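Local coordinates for protein glycoside hydrolase (PDB 6ORH) that probably hydrolyses alpha-L-fucosidic linkages of host-derived carbohydrate antigens, as a family 29 alpha-L-fucosidase of Streptococcus pneumoniae, at residues G388-A393 with Q437-L442; G220-Q225 with S409-G414; A360-Q365 with V431-S436. The protein carries 2 engineered substitutions. One frame throughout, in Å; residues are numbered along the deposited sequence.

Interaction 1 of 3, residues G388-A393 with Q437-L442; sequences GQRIAA and QALPLL
Q437 N donates to R390 O over 2.8 Å in a nearly straight bond (172°). The side-chain amide of Q437 turns to other partners: its OE1 binds H7 and K226, its NE2 P246 O. A438 then lays its CB, 3.5 Å from R390 NH1, over one face of the guanidinium. At L439 the backbone takes over, because L439 O accepts NH1 of R390 at 2.8 Å on a lone pair in its carbonyl plane. The R390 chain, extended from CG, carries NE in beside L439 O and L441 CD1, and NH2 binds L387 O and K5 O. P440 offers CB to I391 CG1 at 4.1 Å, the two side chains crossing at about a right angle. L441 closes the opposite guanidinium face, with CD1 3.6 Å from R390 CZ and offset toward the rim, and L442 CD2 meets I391 CD1 at 3.8 Å. I391 with L442 thus joins strands 391-400 and 441-448, one from each sheet of the F5/8 type C sandwich, while R390 sits in the loops just before them. Strand 391-400 pairs with 428-436 through a classic beta bulge, A392 and A393 opposite E435; strand 356-357 flanks 441-448.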
ATOM      1  N   GLY A 388      14.704  12.008 -16.790  1.00 16.35           N
ATOM      2  CA  GLY A 388      14.596  10.616 -16.360  1.00 15.08           C
ATOM      3  C   GLY A 388      14.203  10.446 -14.887  1.00 14.81           C
ATOM      4  O   GLY A 388      14.491  11.286 -14.025  1.00 14.47           O
ATOM      5  N   GLN A 389      13.534   9.327 -14.585  1.00 12.78           N
ATOM      6  CA  GLN A 389      13.099   9.042 -13.220  1.00 13.45           C
ATOM      7  C   GLN A 389      14.271   8.484 -12.409  1.00 13.19           C
ATOM      8  O   GLN A 389      15.013   7.604 -12.891  1.00 14.31           O
ATOM      9  CB  GLN A 389      11.984   7.984 -13.295  1.00 12.08           C
ATOM     10  CG  GLN A 389      11.291   7.724 -11.956  1.00 11.43           C
ATOM     11  CD  GLN A 389      10.118   6.770 -12.038  1.00 11.64           C
ATOM     12  OE1 GLN A 389       9.793   6.280 -13.124  1.00 11.75           O
ATOM     13  NE2 GLN A 389       9.473   6.525 -10.898  1.00 10.32           N
ATOM     14  N   ARG A 390      14.433   8.947 -11.157  1.00 12.61           N
ATOM     15  CA  ARG A 390      15.660   8.645 -10.419  1.00 12.64           C
ATOM     16  C   ARG A 390      15.422   8.179  -8.989  1.00 13.60           C
ATOM     17  O   ARG A 390      16.071   7.231  -8.538  1.00 13.26           O
ATOM     18  CB  ARG A 390      16.563   9.898 -10.378  1.00 14.13           C
ATOM     19  CG  ARG A 390      16.945  10.423 -11.760  1.00 13.80           C
ATOM     20  CD  ARG A 390      17.539  11.849 -11.712  1.00 15.55           C
ATOM     21  NE  ARG A 390      17.881  12.205 -13.067  1.00 15.42           N
ATOM     22  CZ  ARG A 390      19.065  12.666 -13.491  1.00 15.77           C
ATOM     23  NH1 ARG A 390      20.039  12.934 -12.625  1.00 16.58           N
ATOM     24  NH2 ARG A 390      19.240  12.894 -14.774  1.00 16.60           N
ATOM     25  N   ILE A 391      14.508   8.840  -8.253  1.00 13.08           N
ATOM     26  CA  ILE A 391      14.420   8.631  -6.811  1.00 12.95           C
ATOM     27  C   ILE A 391      13.838   7.255  -6.515  1.00 14.53           C
ATOM     28  O   ILE A 391      12.829   6.897  -7.113  1.00 14.32           O
ATOM     29  CB  ILE A 391      13.601   9.748  -6.138  1.00 13.10           C
ATOM     30  CG1 ILE A 391      14.407  11.046  -6.214  1.00 13.61           C
ATOM     31  CG2 ILE A 391      13.284   9.383  -4.691  1.00 13.06           C
ATOM     32  CD1 ILE A 391      13.574  12.301  -5.909  1.00 14.42           C
ATOM     33  N   ALA A 392      14.464   6.536  -5.585  1.00 12.83           N
ATOM     34  CA  ALA A 392      14.025   5.197  -5.224  1.00 12.46           C
ATOM     35  C   ALA A 392      13.589   5.089  -3.766  1.00 14.62           C
ATOM     36  O   ALA A 392      12.979   4.078  -3.379  1.00 14.75           O
ATOM     37  CB  ALA A 392      15.145   4.213  -5.538  1.00 13.14           C
ATOM     38  N   ALA A 393      13.929   6.092  -2.921  1.00 13.26           N
ATOM     39  CA  ALA A 393      13.452   6.066  -1.541  1.00 12.75           C
ATOM     40  C   ALA A 393      13.539   7.459  -0.942  1.00 13.40           C
ATOM     41  O   ALA A 393      14.528   8.160  -1.162  1.00 13.32           O
ATOM     42  CB  ALA A 393      14.270   5.119  -0.680  1.00 13.92           C
ATOM     43  N   GLN A 437      18.832   6.649  -8.269  1.00 13.43           N
ATOM     44  CA  GLN A 437      19.656   6.038  -9.311  1.00 14.89           C
ATOM     45  C   GLN A 437      20.663   7.012  -9.905  1.00 15.84           C
ATOM     46  O   GLN A 437      21.636   6.563 -10.523  1.00 17.18           O
ATOM     47  CB  GLN A 437      18.800   5.467 -10.437  1.00 15.02           C
ATOM     48  CG  GLN A 437      17.770   4.451  -9.935  1.00 15.26           C
ATOM     49  CD  GLN A 437      17.173   3.673 -11.091  1.00 14.11           C
ATOM     50  OE1 GLN A 437      17.182   4.093 -12.247  1.00 12.98           O
ATOM     51  NE2 GLN A 437      16.696   2.467 -10.788  1.00 16.15           N
ATOM     52  N   ALA A 438      20.407   8.321  -9.734  1.00 15.00           N
ATOM     53  CA  ALA A 438      21.277   9.366 -10.253  1.00 14.90           C
ATOM     54  C   ALA A 438      21.038  10.609  -9.405  1.00 16.44           C
ATOM     55  O   ALA A 438      20.179  10.592  -8.523  1.00 16.16           O
ATOM     56  CB  ALA A 438      20.986   9.651 -11.706  1.00 15.98           C
ATOM     57  N   LEU A 439      21.819  11.673  -9.650  1.00 16.78           N
ATOM     58  CA  LEU A 439      21.649  12.821  -8.776  1.00 16.84           C
ATOM     59  C   LEU A 439      20.199  13.299  -8.847  1.00 16.30           C
ATOM     60  O   LEU A 439      19.639  13.410  -9.933  1.00 16.79           O
ATOM     61  CB  LEU A 439      22.676  13.917  -9.102  1.00 19.65           C
ATOM     62  CG  LEU A 439      22.431  14.777 -10.336  1.00 20.50           C
ATOM     63  CD1 LEU A 439      21.526  15.957 -10.007  1.00 20.04           C
ATOM     64  CD2 LEU A 439      23.749  15.292 -10.910  1.00 23.00           C
ATOM     65  N   PRO A 440      19.529  13.539  -7.694  1.00 16.17           N
ATOM     66  CA  PRO A 440      18.098  13.839  -7.721  1.00 16.73           C
ATOM     67  C   PRO A 440      17.790  15.254  -8.192  1.00 18.20           C
ATOM     68  O   PRO A 440      18.568  16.170  -7.897  1.00 19.40           O
ATOM     69  CB  PRO A 440      17.610  13.617  -6.287  1.00 17.17           C
ATOM     70  CG  PRO A 440      18.869  13.654  -5.419  1.00 19.43           C
ATOM     71  CD  PRO A 440      20.036  13.321  -6.330  1.00 17.71           C
ATOM     72  N   LEU A 441      16.667  15.378  -8.919  1.00 17.08           N
ATOM     73  CA  LEU A 441      16.035  16.654  -9.252  1.00 18.20           C
ATOM     74  C   LEU A 441      14.605  16.629  -8.724  1.00 18.87           C
ATOM     75  O   LEU A 441      13.895  15.615  -8.835  1.00 19.56           O
ATOM     76  CB  LEU A 441      15.988  16.867 -10.765  1.00 19.74           C
ATOM     77  CG  LEU A 441      17.336  16.976 -11.468  1.00 22.33           C
ATOM     78  CD1 LEU A 441      17.676  15.637 -12.102  1.00 21.67           C
ATOM     79  CD2 LEU A 441      17.284  18.060 -12.541  1.00 22.32           C
ATOM     80  N   LEU A 442      14.143  17.783  -8.231  1.00 15.66           N
ATOM     81  CA  LEU A 442      12.728  17.946  -7.934  1.00 15.98           C
ATOM     82  C   LEU A 442      12.323  19.308  -8.485  1.00 17.83           C
ATOM     83  O   LEU A 442      13.136  20.241  -8.431  1.00 18.17           O
ATOM     84  CB  LEU A 442      12.477  17.926  -6.424  1.00 16.78           C
ATOM     85  CG  LEU A 442      12.663  16.599  -5.681  1.00 14.69           C
ATOM     86  CD1 LEU A 442      12.512  16.855  -4.191  1.00 16.10           C
ATOM     87  CD2 LEU A 442      11.618  15.581  -6.149  1.00 16.69           C
TER

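Interaction 2 of 3, residues G220-Q225 with S409-G414; sequences GDPLWQ and SGHTVG
D221 and P222 meet H411 and T412 at the seam between the alpha-L-fucosidase region and the F5/8 type C region. The D221 carboxylate grips the second segment by its backbone: H411 N donates to D221 OD2 at 3.1 Å (157°), on the syn side and out of the carboxylate plane, while weak bonds run to D221 OD1 from the H411 and T412 amides. D221 OD1 also forms a salt bridge with R417, which would favour a charged carboxylate. A water donates both to D221 OD2 and to S409 O, at 2.8 Å from the latter, extending the grip back to the strand end.

The 220-225 loop lies between strands 209-211 and 226-227 of the fucosidase region, which belongs to the TIM-barrel clan, while 409-414 leaves the edge strand 403-410 of the galactose-binding-like sheet. The peptide between D221 and P222 is cis, and P222 CD lies over the face of the H411 ring, toward its rim: it stands 3.8 Å from the ring centroid, 16° off the normal, a CH-pi contact, while D221 OD2 lies in the ring plane at its edge. H411 NE2 is hydrogen-bonded to H243 of the second subunit, so the same histidine faces both the domain seam and the dimer interface. T412 divides its two branches. Its OG1, in the crowded position between backbone N and carbonyl carbon (chi1 47°), accepts L223 N at 2.9 Å; its methyl CG2 sits over the centre of the six-membered ring of W224, 3.9 Å from the centroid, in a second CH-pi contact. The same methyl also touches P222 CB at 3.7 Å.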
ATOM      1  N   GLY A 220       1.530   0.531  -7.794  1.00 11.72           N
ATOM      2  CA  GLY A 220       2.411   0.131  -6.699  1.00 11.99           C
ATOM      3  C   GLY A 220       3.302   1.270  -6.189  1.00 12.59           C
ATOM      4  O   GLY A 220       3.421   2.347  -6.786  1.00 11.74           O
ATOM      5  N   ASP A 221       3.917   0.989  -5.028  1.00 12.50           N
ATOM      6  CA  ASP A 221       5.041   1.778  -4.550  1.00 12.34           C
ATOM      7  C   ASP A 221       6.140   0.761  -4.277  1.00 11.82           C
ATOM      8  O   ASP A 221       5.983  -0.065  -3.378  1.00 13.75           O
ATOM      9  CB  ASP A 221       4.667   2.631  -3.339  1.00 13.13           C
ATOM     10  CG  ASP A 221       5.706   3.697  -2.996  1.00 14.07           C
ATOM     11  OD1 ASP A 221       6.373   4.176  -3.921  1.00 13.94           O
ATOM     12  OD2 ASP A 221       5.801   4.056  -1.815  1.00 16.00           O
ATOM     13  N   PRO A 222       7.238   0.737  -5.050  1.00 11.87           N
ATOM     14  CA  PRO A 222       7.574   1.759  -6.042  1.00 11.66           C
ATOM     15  C   PRO A 222       6.717   1.665  -7.304  1.00 10.80           C
ATOM     16  O   PRO A 222       6.166   0.606  -7.597  1.00 11.93           O
ATOM     17  CB  PRO A 222       9.015   1.397  -6.459  1.00 12.29           C
ATOM     18  CG  PRO A 222       9.130  -0.100  -6.165  1.00 11.69           C
ATOM     19  CD  PRO A 222       8.296  -0.286  -4.933  1.00 11.64           C
ATOM     20  N   LEU A 223       6.602   2.799  -8.017  1.00  9.96           N
ATOM     21  CA  LEU A 223       6.144   2.770  -9.405  1.00  9.91           C
ATOM     22  C   LEU A 223       7.221   3.384 -10.287  1.00 11.55           C
ATOM     23  O   LEU A 223       7.345   4.616 -10.365  1.00 11.12           O
ATOM     24  CB  LEU A 223       4.791   3.480  -9.609  1.00 10.59           C
ATOM     25  CG  LEU A 223       4.360   3.549 -11.095  1.00 10.05           C
ATOM     26  CD1 LEU A 223       4.134   2.153 -11.686  1.00 11.31           C
ATOM     27  CD2 LEU A 223       3.134   4.453 -11.318  1.00 11.48           C
ATOM     28  N   TRP A 224       7.994   2.510 -10.950  1.00 11.11           N
ATOM     29  CA  TRP A 224       8.888   2.925 -12.024  1.00 10.50           C
ATOM     30  C   TRP A 224       8.095   2.961 -13.327  1.00 10.53           C
ATOM     31  O   TRP A 224       7.463   1.954 -13.706  1.00 10.83           O
ATOM     32  CB  TRP A 224      10.064   1.932 -12.123  1.00 11.28           C
ATOM     33  CG  TRP A 224      10.876   1.894 -10.865  1.00 11.59           C
ATOM     34  CD1 TRP A 224      10.850   0.989  -9.831  1.00 11.74           C
ATOM     35  CD2 TRP A 224      11.881   2.867 -10.526  1.00 11.82           C
ATOM     36  NE1 TRP A 224      11.770   1.335  -8.860  1.00 11.84           N
ATOM     37  CE2 TRP A 224      12.415   2.479  -9.280  1.00 11.86           C
ATOM     38  CE3 TRP A 224      12.337   4.039 -11.167  1.00 12.31           C
ATOM     39  CZ2 TRP A 224      13.391   3.241  -8.630  1.00 12.26           C
ATOM     40  CZ3 TRP A 224      13.345   4.766 -10.551  1.00 11.52           C
ATOM     41  CH2 TRP A 224      13.857   4.352  -9.312  1.00 11.86           C
ATOM     42  N   GLN A 225       8.070   4.129 -13.979  1.00 10.18           N
ATOM     43  CA  GLN A 225       7.352   4.260 -15.247  1.00 10.16           C
ATOM     44  C   GLN A 225       8.281   3.843 -16.385  1.00 10.72           C
ATOM     45  O   GLN A 225       8.614   4.640 -17.265  1.00 11.41           O
ATOM     46  CB  GLN A 225       6.843   5.703 -15.418  1.00 11.14           C
ATOM     47  CG  GLN A 225       5.779   6.072 -14.395  1.00 11.32           C
ATOM     48  CD  GLN A 225       4.420   5.476 -14.686  1.00 11.28           C
ATOM     49  OE1 GLN A 225       4.256   4.280 -14.944  1.00 11.50           O
ATOM     50  NE2 GLN A 225       3.389   6.318 -14.642  1.00 12.06           N
ATOM     51  N   SER A 409       6.641   7.931   4.423  1.00 13.98           N
ATOM     52  CA  SER A 409       7.779   7.536   3.609  1.00 13.74           C
ATOM     53  C   SER A 409       7.261   6.907   2.326  1.00 14.26           C
ATOM     54  O   SER A 409       6.089   6.521   2.227  1.00 16.03           O
ATOM     55  CB  SER A 409       8.695   6.555   4.328  1.00 15.46           C
ATOM     56  OG  SER A 409       8.043   5.310   4.537  1.00 16.27           O
ATOM     57  N   GLY A 410       8.188   6.747   1.387  1.00 13.85           N
ATOM     58  CA  GLY A 410       7.838   6.133   0.116  1.00 14.54           C
ATOM     59  C   GLY A 410       9.062   5.618  -0.620  1.00 13.93           C
ATOM     60  O   GLY A 410      10.211   5.721  -0.157  1.00 14.08           O
ATOM     61  N   HIS A 411       8.792   5.022  -1.781  1.00 12.58           N
ATOM     62  CA  HIS A 411       9.854   4.624  -2.681  1.00 12.13           C
ATOM     63  C   HIS A 411      10.066   5.700  -3.745  1.00 12.99           C
ATOM     64  O   HIS A 411      10.963   6.547  -3.611  1.00 12.94           O
ATOM     65  CB  HIS A 411       9.503   3.266  -3.331  1.00 11.98           C
ATOM     66  CG  HIS A 411       9.468   2.119  -2.385  1.00 11.50           C
ATOM     67  ND1 HIS A 411      10.449   1.144  -2.371  1.00 13.40           N
ATOM     68  CD2 HIS A 411       8.564   1.763  -1.456  1.00 12.51           C
ATOM     69  CE1 HIS A 411      10.142   0.239  -1.454  1.00 12.31           C
ATOM     70  NE2 HIS A 411       9.000   0.598  -0.878  1.00 13.14           N
ATOM     71  N   THR A 412       9.258   5.655  -4.818  1.00 11.80           N
ATOM     72  CA  THR A 412       9.416   6.541  -5.964  1.00 11.92           C
ATOM     73  C   THR A 412       8.678   7.869  -5.766  1.00 12.23           C
ATOM     74  O   THR A 412       7.794   8.021  -4.907  1.00 12.89           O
ATOM     75  CB  THR A 412       8.909   5.848  -7.244  1.00 11.31           C
ATOM     76  OG1 THR A 412       7.628   5.268  -6.926  1.00 12.32           O
ATOM     77  CG2 THR A 412       9.846   4.746  -7.701  1.00 12.86           C
ATOM     78  N   VAL A 413       9.068   8.827  -6.605  1.00 12.03           N
ATOM     79  CA  VAL A 413       8.358  10.087  -6.736  1.00 11.91           C
ATOM     80  C   VAL A 413       7.690  10.087  -8.113  1.00 12.52           C
ATOM     81  O   VAL A 413       6.459  10.075  -8.202  1.00 13.16           O
ATOM     82  CB  VAL A 413       9.337  11.262  -6.514  1.00 11.44           C
ATOM     83  CG1 VAL A 413       8.668  12.599  -6.863  1.00 12.24           C
ATOM     84  CG2 VAL A 413       9.807  11.322  -5.050  1.00 11.07           C
ATOM     85  N   GLY A 414       8.486  10.115  -9.187  1.00 12.43           N
ATOM     86  CA  GLY A 414       7.931  10.112 -10.534  1.00 13.16           C
ATOM     87  C   GLY A 414       7.439  11.504 -10.956  1.00 13.24           C
ATOM     88  O   GLY A 414       7.919  12.529 -10.445  1.00 14.91           O
TER
HETATM   89  O   HOH W   1       4.182   5.112   0.765  1.00 26.96           O

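Interaction 3 of 3, residues A360-Q365 with V431-S436; sequences ADLPIQ and VVITES
The P363 ring and the Q365 amide, the flat side groups of this contact, both meet V432. P363 presses CB against V432 CG1 at 3.8 Å, and the amide of Q365 reaches V432 CG2 with OE1 at 4.0 Å, the side chains of Q365 and V432 crossing obliquely on one face of the sheet.

Behind them runs the ladder. I364 O takes I433 N at 2.9 Å and has the CA of V432 at 3.2 Å as a CA-H...O partner. I433 O takes I364 N at 3.0 Å and is approached by the CA of P363 at 3.3 Å. These paired bonds make I364 and I433 an antiparallel hydrogen-bonded pair, and Q365 with V432 follows as a non-hydrogen-bonded pair. The two backbones run 163° apart, as befits antiparallel neighbours. The cis peptide before P363 marks the bend at which the ladder begins. Ahead of it, L362 holds its methyl CD1 anti to CA (chi2 -165°), and this methyl rests on the backbone from T434 to S436, 3.6 Å from S436 N. The leucine therefore meets the strand chiefly through main-chain atoms, where no further backbone bond joins the two segments.

I364 and I433 point to the other face, where W356 of the second sheet and, for I433, P440 pack on them, as in the interior of a beta sandwich. T434 OG1 bonds to E237 of the second subunit. Strand 428-436 lies between strand 364-370 and strand 391-400 in the five-stranded antiparallel sheet, T434 and E435 both facing A393 in a classic beta bulge, with strand 332-334 on the far side of 364-370.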
ATOM      1  N   ALA A 360      25.109  16.090  -4.024  1.00 20.47           N
ATOM      2  CA  ALA A 360      25.642  15.788  -2.702  1.00 19.80           C
ATOM      3  C   ALA A 360      25.460  14.304  -2.388  1.00 22.15           C
ATOM      4  O   ALA A 360      24.592  13.658  -2.974  1.00 22.92           O
ATOM      5  CB  ALA A 360      24.967  16.620  -1.642  1.00 21.62           C
ATOM      6  N   ASP A 361      26.253  13.785  -1.447  1.00 22.29           N
ATOM      7  CA  ASP A 361      26.102  12.403  -1.003  1.00 22.75           C
ATOM      8  C   ASP A 361      24.746  12.224  -0.324  1.00 21.66           C
ATOM      9  O   ASP A 361      24.306  13.090   0.430  1.00 22.68           O
ATOM     10  CB  ASP A 361      27.175  12.045   0.032  1.00 24.70           C
ATOM     11  CG  ASP A 361      28.585  11.966  -0.526  1.00 27.99           C
ATOM     12  OD1 ASP A 361      28.736  11.991  -1.759  1.00 27.04           O
ATOM     13  OD2 ASP A 361      29.532  11.868   0.294  1.00 33.96           O
ATOM     14  N   LEU A 362      24.113  11.061  -0.543  1.00 21.90           N
ATOM     15  CA  LEU A 362      22.875  10.768   0.161  1.00 20.76           C
ATOM     16  C   LEU A 362      23.202  10.274   1.568  1.00 19.44           C
ATOM     17  O   LEU A 362      24.279   9.699   1.782  1.00 20.00           O
ATOM     18  CB  LEU A 362      22.071   9.722  -0.625  1.00 22.10           C
ATOM     19  CG  LEU A 362      21.704  10.039  -2.080  1.00 25.90           C
ATOM     20  CD1 LEU A 362      20.633   9.081  -2.536  1.00 27.13           C
ATOM     21  CD2 LEU A 362      21.190  11.448  -2.274  1.00 27.24           C
ATOM     22  N   PRO A 363      22.327  10.512   2.571  1.00 20.84           N
ATOM     23  CA  PRO A 363      21.033  11.178   2.352  1.00 19.96           C
ATOM     24  C   PRO A 363      21.072  12.689   2.133  1.00 21.07           C
ATOM     25  O   PRO A 363      21.924  13.405   2.688  1.00 20.30           O
ATOM     26  CB  PRO A 363      20.255  10.856   3.630  1.00 19.90           C
ATOM     27  CG  PRO A 363      21.330  10.750   4.702  1.00 20.08           C
ATOM     28  CD  PRO A 363      22.524  10.144   3.988  1.00 18.40           C
ATOM     29  N   ILE A 364      20.158  13.166   1.276  1.00 19.17           N
ATOM     30  CA  ILE A 364      19.984  14.599   1.061  1.00 18.26           C
ATOM     31  C   ILE A 364      18.773  15.099   1.838  1.00 20.12           C
ATOM     32  O   ILE A 364      17.653  14.599   1.694  1.00 17.78           O
ATOM     33  CB  ILE A 364      19.932  14.950  -0.443  1.00 16.35           C
ATOM     34  CG1 ILE A 364      21.291  14.790  -1.123  1.00 19.06           C
ATOM     35  CG2 ILE A 364      19.381  16.372  -0.645  1.00 18.82           C
ATOM     36  CD1 ILE A 364      21.259  14.830  -2.635  1.00 20.89           C
ATOM     37  N   GLN A 365      18.998  16.145   2.644  1.00 20.07           N
ATOM     38  CA  GLN A 365      17.950  16.632   3.512  1.00 20.96           C
ATOM     39  C   GLN A 365      17.585  18.052   3.098  1.00 20.98           C
ATOM     40  O   GLN A 365      18.430  18.947   3.197  1.00 22.98           O
ATOM     41  CB  GLN A 365      18.440  16.597   4.958  1.00 21.52           C
ATOM     42  CG  GLN A 365      17.425  17.158   5.937  1.00 21.35           C
ATOM     43  CD  GLN A 365      17.837  16.785   7.335  1.00 27.87           C
ATOM     44  OE1 GLN A 365      17.940  15.604   7.672  1.00 30.91           O
ATOM     45  NE2 GLN A 365      18.155  17.792   8.129  1.00 31.42           N
ATOM     46  N   VAL A 431      12.297  16.975   3.904  1.00 17.43           N
ATOM     47  CA  VAL A 431      12.193  15.957   2.864  1.00 16.60           C
ATOM     48  C   VAL A 431      13.584  15.349   2.733  1.00 15.72           C
ATOM     49  O   VAL A 431      14.572  16.045   2.447  1.00 16.29           O
ATOM     50  CB  VAL A 431      11.662  16.546   1.540  1.00 16.19           C
ATOM     51  CG1 VAL A 431      11.703  15.518   0.400  1.00 15.87           C
ATOM     52  CG2 VAL A 431      10.218  17.004   1.737  1.00 17.25           C
ATOM     53  N   VAL A 432      13.667  14.019   2.927  1.00 15.56           N
ATOM     54  CA  VAL A 432      14.963  13.363   2.931  1.00 15.72           C
ATOM     55  C   VAL A 432      14.971  12.318   1.822  1.00 16.25           C
ATOM     56  O   VAL A 432      14.215  11.348   1.894  1.00 17.29           O
ATOM     57  CB  VAL A 432      15.303  12.736   4.295  1.00 16.99           C
ATOM     58  CG1 VAL A 432      16.717  12.162   4.309  1.00 16.22           C
ATOM     59  CG2 VAL A 432      15.138  13.729   5.446  1.00 18.70           C
ATOM     60  N   ILE A 433      15.884  12.506   0.863  1.00 15.45           N
ATOM     61  CA  ILE A 433      16.094  11.564  -0.235  1.00 14.43           C
ATOM     62  C   ILE A 433      17.197  10.591   0.190  1.00 16.12           C
ATOM     63  O   ILE A 433      18.340  11.003   0.379  1.00 16.14           O
ATOM     64  CB  ILE A 433      16.421  12.282  -1.559  1.00 15.45           C
ATOM     65  CG1 ILE A 433      15.292  13.243  -1.968  1.00 17.33           C
ATOM     66  CG2 ILE A 433      16.736  11.271  -2.668  1.00 15.00           C
ATOM     67  CD1 ILE A 433      15.652  14.122  -3.134  1.00 17.58           C
ATOM     68  N   THR A 434      16.884   9.284   0.241  1.00 14.60           N
ATOM     69  CA  THR A 434      17.792   8.302   0.835  1.00 14.70           C
ATOM     70  C   THR A 434      18.361   7.331  -0.198  1.00 14.55           C
ATOM     71  O   THR A 434      19.393   6.684   0.027  1.00 15.68           O
ATOM     72  CB  THR A 434      17.162   7.584   2.036  1.00 16.10           C
ATOM     73  OG1 THR A 434      16.052   6.780   1.586  1.00 15.71           O
ATOM     74  CG2 THR A 434      16.724   8.555   3.111  1.00 16.46           C
ATOM     75  N   GLU A 435      17.674   7.195  -1.334  1.00 13.95           N
ATOM     76  CA  GLU A 435      18.194   6.360  -2.411  1.00 14.27           C
ATOM     77  C   GLU A 435      17.769   6.932  -3.764  1.00 13.55           C
ATOM     78  O   GLU A 435      16.631   7.370  -3.914  1.00 13.41           O
ATOM     79  CB  GLU A 435      17.682   4.917  -2.262  1.00 15.57           C
ATOM     80  CG  GLU A 435      18.423   3.993  -3.201  1.00 17.80           C
ATOM     81  CD  GLU A 435      17.940   2.560  -3.168  1.00 20.93           C
ATOM     82  OE1 GLU A 435      17.888   2.002  -2.053  1.00 24.67           O
ATOM     83  OE2 GLU A 435      17.710   1.979  -4.271  1.00 22.76           O
ATOM     84  N   SER A 436      18.686   6.967  -4.746  1.00 13.69           N
ATOM     85  CA  SER A 436      18.396   7.528  -6.048  1.00 13.29           C
ATOM     86  C   SER A 436      19.350   6.930  -7.071  1.00 14.15           C
ATOM     87  O   SER A 436      20.536   6.723  -6.764  1.00 15.06           O
ATOM     88  CB  SER A 436      18.460   9.054  -5.998  1.00 14.82           C
ATOM     89  OG  SER A 436      18.023   9.644  -7.198  1.00 15.66           O
TER

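How the interactions relate
Interaction 1 is the buried one; interactions 2 and 3 are only partly buried. Interactions 1 and 3 share a sheet: strands 391-400 and 428-436 are neighbours, joined through A392 N to E435 O and A393 O to T434 N. Interaction 2 reaches the same sheet through strand 403-410 but ties it to the catalytic region, and Q389 of interaction 1 reinforces it with bonds to L223 O and Q225 N. Chemistry follows place: ladder bonds and aliphatic packing within the sheet in 360-365/431-436, a guanidinium packed between A438 and L441, with aliphatic contacts joining the two sheets, in 388-393/437-442, and a carboxylate with CH-pi contacts between domains in 220-225/409-414. All three touch the second subunit.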